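Local atomic coordinates of uncharacterized protein (Pyrococcus furiosus DSM 3638, PDB entry 3WZ2), a protein that probably acts as a proteasome-assembly chaperone or proteasome activator, being an archaeal homolog of the eukaryotic proteasome-assembly chaperones. Residues 36-41 against 71-76; 58-63 against 85-90. All blocks are in the same frame, centred on the assembly; numbering follows the deposited sequence.

Contact 1 sets helix 32-43 on strand 72-77 of the main sheet, and contact 2, centred about 13 Å away, ties the small hairpin strand 60-64 to the loop that follows strand 80-85. Their segments alternate along the chain, and they meet through R73 and D86: the salt bridge from R73 NH1 to D86 OD2 spans 2.7 Å. D86 is also held through its backbone: D86 N and P71 O, 3.0 Å apart, form a probable hydrogen bond. Apolar packing completes the join, with L62 CD2 3.6 Å from P71 CA. Contact 1 is partly buried near the chain centre, whereas contact 2 lies at the surface beside a neighbouring subunit.

Contact 1: 36-41 against 71-76; sequences AANFLA and PLRFYG
A41 and N38 of helix 32-43 meet Y75 and R73 of strand 72-77 in a small helix-on-sheet contact, apolar at one end and bridged by water at the other. The CB of A41 points at the strand and lies 4.0 Å from Y75 CD2; so small a side chain lets the helix come close to the bulky tyrosine. Helix 32-43 connects strands 21-24 and 47-53 of the mixed sheet, and it passes over the intervening strands, 72-77 among them.

At the polar end N38 and R73 do not bond directly. Water 1 instead donates to N38 OD1 and accepts from R73 NH2, each at 3.0 Å, and it also hydrogen-bonds Y75 OH. A second water joins the same two side chains, though its bond to R73 is weak. The chain of R73, extended from CG to NE, rises off the strand, and the ring of Y75 leans back along it to bring OH to NE. R73 NE donates to Y75 OH at 2.8 Å, the oxygen only 9° out of the guanidinium plane, which helps fix the group's rotation. NH1 is left to D86 and the carbonyl of P70, while N38 ND2 returns to the carbonyl of H34 in its own helix.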
# COMPACT_ATOMS: atom_id res chain seq x y z
N ALA B 36 27.19 -21.70 -0.67
CA ALA B 36 27.37 -22.96 -1.38
C ALA B 36 27.14 -22.79 -2.89
O ALA B 36 27.89 -23.31 -3.71
CB ALA B 36 26.42 -23.99 -0.82
N ALA B 37 26.08 -22.09 -3.25
CA ALA B 37 25.70 -22.01 -4.66
C ALA B 37 26.64 -21.15 -5.45
O ALA B 37 26.95 -21.48 -6.60
CB ALA B 37 24.27 -21.49 -4.79
N ASN B 38 27.07 -20.05 -4.84
CA ASN B 38 28.11 -19.20 -5.46
C ASN B 38 29.42 -19.92 -5.63
O ASN B 38 30.01 -19.89 -6.71
CB ASN B 38 28.31 -17.92 -4.66
CG ASN B 38 27.27 -16.86 -5.00
OD1 ASN B 38 27.40 -16.16 -6.00
ND2 ASN B 38 26.21 -16.78 -4.19
N PHE B 39 29.83 -20.66 -4.61
CA PHE B 39 31.01 -21.48 -4.74
C PHE B 39 30.87 -22.47 -5.87
O PHE B 39 31.75 -22.60 -6.71
CB PHE B 39 31.28 -22.22 -3.44
CG PHE B 39 32.56 -23.00 -3.47
CD1 PHE B 39 33.77 -22.33 -3.63
CD2 PHE B 39 32.56 -24.36 -3.34
CE1 PHE B 39 34.94 -23.01 -3.65
CE2 PHE B 39 33.75 -25.07 -3.37
CZ PHE B 39 34.94 -24.38 -3.53
N LEU B 40 29.77 -23.22 -5.92
CA LEU B 40 29.64 -24.20 -6.99
C LEU B 40 29.64 -23.61 -8.36
O LEU B 40 30.13 -24.24 -9.29
CB LEU B 40 28.39 -25.03 -6.85
CG LEU B 40 28.45 -26.09 -5.77
CD1 LEU B 40 27.05 -26.46 -5.31
CD2 LEU B 40 29.17 -27.30 -6.31
N ALA B 41 29.00 -22.47 -8.54
CA ALA B 41 28.89 -21.90 -9.87
C ALA B 41 30.28 -21.51 -10.38
O ALA B 41 30.59 -21.70 -11.55
CB ALA B 41 27.99 -20.70 -9.84
N PRO B 71 20.90 -8.94 -10.36
CA PRO B 71 21.03 -9.47 -9.01
C PRO B 71 20.41 -10.83 -8.81
O PRO B 71 20.79 -11.50 -7.87
CB PRO B 71 20.31 -8.41 -8.14
CG PRO B 71 19.41 -7.69 -9.07
CD PRO B 71 20.05 -7.75 -10.42
N LEU B 72 19.46 -11.23 -9.66
CA LEU B 72 18.88 -12.58 -9.58
C LEU B 72 19.19 -13.31 -10.86
O LEU B 72 18.70 -12.94 -11.91
CB LEU B 72 17.37 -12.52 -9.39
CG LEU B 72 16.92 -12.52 -7.95
CD1 LEU B 72 17.30 -11.23 -7.24
CD2 LEU B 72 15.42 -12.73 -7.87
N ARG B 73 20.08 -14.28 -10.78
CA ARG B 73 20.65 -14.83 -11.98
C ARG B 73 20.71 -16.36 -11.91
O ARG B 73 20.64 -16.95 -10.84
CB ARG B 73 22.03 -14.23 -12.33
CG ARG B 73 22.94 -14.03 -11.17
CD ARG B 73 24.19 -13.21 -11.51
NE ARG B 73 25.10 -13.39 -10.40
CZ ARG B 73 24.99 -12.78 -9.25
NH1 ARG B 73 24.02 -11.89 -9.05
NH2 ARG B 73 25.87 -13.01 -8.30
N PHE B 74 20.83 -16.96 -13.09
CA PHE B 74 20.97 -18.40 -13.27
C PHE B 74 22.26 -18.69 -13.99
O PHE B 74 22.55 -18.07 -15.02
CB PHE B 74 19.80 -18.94 -14.09
CG PHE B 74 18.47 -18.68 -13.46
CD1 PHE B 74 18.03 -19.45 -12.41
CD2 PHE B 74 17.67 -17.63 -13.90
CE1 PHE B 74 16.81 -19.20 -11.82
CE2 PHE B 74 16.44 -17.38 -13.30
CZ PHE B 74 16.02 -18.16 -12.24
N TYR B 75 23.03 -19.62 -13.44
CA TYR B 75 24.23 -20.12 -14.06
C TYR B 75 24.00 -21.52 -14.55
O TYR B 75 23.16 -22.25 -14.01
CB TYR B 75 25.37 -20.11 -13.05
CG TYR B 75 25.83 -18.73 -12.65
CD1 TYR B 75 26.75 -18.04 -13.44
CD2 TYR B 75 25.36 -18.13 -11.53
CE1 TYR B 75 27.18 -16.77 -13.10
CE2 TYR B 75 25.78 -16.86 -11.16
CZ TYR B 75 26.69 -16.19 -11.96
OH TYR B 75 27.09 -14.94 -11.59
N GLY B 76 24.75 -21.90 -15.56
CA GLY B 76 24.50 -23.12 -16.29
C GLY B 76 25.77 -23.75 -16.77
O GLY B 76 26.69 -23.06 -17.20
O HOH W 1 27.93 -15.14 -8.72
O HOH W 2 26.79 -13.35 -5.29

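Contact 2: 58-63 against 85-90; sequences PPMSLI and ADIFLP
D86 is the first residue of 85-90 to meet 58-63, just beyond the end of strand 80-85. Its carboxylate turns toward L62, and D86 OD2 comes within 3.7 Å of L62 CD2, a methyl that also lies 4.2 Å from D86 CB. This is a van der Waals contact across two obliquely set side chains. The polar demand of OD2 is met by R73, so leucine can pack against the acid as an apolar neighbour, and the same leucine also touches P71 and R73.

I87 follows and covers the most surface. Its CG1 branch stands between the backbone N and the carbonyl carbon (chi1 51°) and then runs on extended (chi2 170°), which carries CD1 out to P58. There its terminal methyl meets the proline ring at CD, P58 CD lying 3.8 Å from I87 CD1. The other branch serves a different partner: I87 CG2 approaches the sulfur of M60, with SD at 4.3 Å. A beta-branched residue can thus touch two neighbours at once, and the long, flexible methionine reaches across from its strand to meet it.

The strand bearing M60 and L62 belongs to a two-stranded antiparallel hairpin, 60-64 with 67-69, set apart from the main sheet. Residues M60 to I63 also pair in an antiparallel ladder with a strand of a neighbouring subunit, so the contact joins the body of one PAC2-family chain to a sheet that runs across the interface.

Beyond I87 the chain turns to other parts of the fold, L89 packing among L72, V94 and I97 before P90, at the N-cap position, leads straight into helix 91-107.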
# COMPACT_ATOMS: atom_id res chain seq x y z
N PRO B 58 14.78 -4.15 -7.29
CA PRO B 58 15.26 -2.77 -7.40
C PRO B 58 16.37 -2.60 -8.43
O PRO B 58 17.10 -3.55 -8.72
CB PRO B 58 15.75 -2.43 -5.98
CG PRO B 58 15.70 -3.67 -5.19
CD PRO B 58 14.90 -4.70 -5.94
N PRO B 59 16.44 -1.43 -9.05
CA PRO B 59 17.35 -1.18 -10.19
C PRO B 59 18.83 -1.23 -9.80
O PRO B 59 19.24 -0.53 -8.88
CB PRO B 59 16.98 0.24 -10.63
CG PRO B 59 16.32 0.88 -9.44
CD PRO B 59 15.67 -0.23 -8.67
N MET B 60 19.60 -2.05 -10.51
CA MET B 60 21.04 -2.21 -10.26
C MET B 60 21.64 -3.13 -11.29
O MET B 60 20.94 -3.98 -11.83
CB MET B 60 21.32 -2.77 -8.87
CG MET B 60 20.92 -4.20 -8.71
SD MET B 60 20.93 -4.67 -6.99
CE MET B 60 22.62 -5.05 -6.65
N SER B 61 22.94 -2.98 -11.54
CA SER B 61 23.78 -4.07 -12.05
C SER B 61 24.89 -4.38 -11.09
O SER B 61 25.45 -3.47 -10.48
CB SER B 61 24.41 -3.67 -13.40
OG SER B 61 23.42 -3.60 -14.39
N LEU B 62 25.22 -5.64 -10.96
CA LEU B 62 26.45 -6.08 -10.31
C LEU B 62 27.49 -6.28 -11.37
O LEU B 62 27.19 -6.83 -12.43
CB LEU B 62 26.25 -7.39 -9.59
CG LEU B 62 25.53 -7.30 -8.27
CD1 LEU B 62 25.39 -5.88 -7.76
CD2 LEU B 62 24.19 -8.00 -8.29
N ILE B 63 28.69 -5.81 -11.11
CA ILE B 63 29.77 -6.02 -12.04
C ILE B 63 30.60 -7.17 -11.50
O ILE B 63 31.08 -7.10 -10.39
CB ILE B 63 30.66 -4.79 -12.22
CG1 ILE B 63 29.83 -3.53 -12.46
CG2 ILE B 63 31.64 -5.01 -13.34
CD1 ILE B 63 28.90 -3.61 -13.64
N ALA B 85 20.67 -15.33 -5.77
CA ALA B 85 20.16 -14.00 -5.57
C ALA B 85 21.05 -13.21 -4.63
O ALA B 85 21.39 -13.68 -3.56
CB ALA B 85 18.75 -14.07 -4.99
N ASP B 86 21.35 -11.97 -4.99
CA ASP B 86 22.13 -11.09 -4.14
C ASP B 86 21.31 -10.13 -3.29
O ASP B 86 21.88 -9.37 -2.53
CB ASP B 86 23.17 -10.36 -4.98
CG ASP B 86 24.33 -11.28 -5.40
OD1 ASP B 86 24.74 -12.12 -4.59
OD2 ASP B 86 24.81 -11.20 -6.56
N ILE B 87 19.98 -10.21 -3.35
CA ILE B 87 19.11 -9.38 -2.52
C ILE B 87 18.09 -10.30 -1.84
O ILE B 87 17.80 -11.38 -2.34
CB ILE B 87 18.44 -8.28 -3.36
CG1 ILE B 87 17.78 -8.89 -4.58
CG2 ILE B 87 19.49 -7.32 -3.88
CD1 ILE B 87 16.90 -7.92 -5.33
N PHE B 88 17.60 -9.91 -0.68
CA PHE B 88 16.66 -10.76 0.07
C PHE B 88 15.33 -10.09 -0.17
O PHE B 88 15.15 -8.95 0.16
CB PHE B 88 17.01 -10.94 1.59
CG PHE B 88 16.05 -11.87 2.38
CD1 PHE B 88 16.34 -13.23 2.58
CD2 PHE B 88 14.88 -11.36 2.97
CE1 PHE B 88 15.48 -14.05 3.31
CE2 PHE B 88 14.01 -12.18 3.69
CZ PHE B 88 14.31 -13.53 3.86
N LEU B 89 14.43 -10.83 -0.80
CA LEU B 89 13.27 -10.28 -1.42
C LEU B 89 12.06 -10.48 -0.53
O LEU B 89 12.05 -11.33 0.33
CB LEU B 89 13.05 -10.96 -2.76
CG LEU B 89 14.05 -10.54 -3.85
CD1 LEU B 89 13.74 -11.23 -5.14
CD2 LEU B 89 14.03 -9.03 -4.07
N PRO B 90 11.02 -9.68 -0.74
CA PRO B 90 9.83 -9.85 0.08
C PRO B 90 9.01 -11.09 -0.29
O PRO B 90 9.15 -11.60 -1.41
CB PRO B 90 9.01 -8.57 -0.19
CG PRO B 90 9.55 -8.03 -1.48
CD PRO B 90 11.00 -8.44 -1.53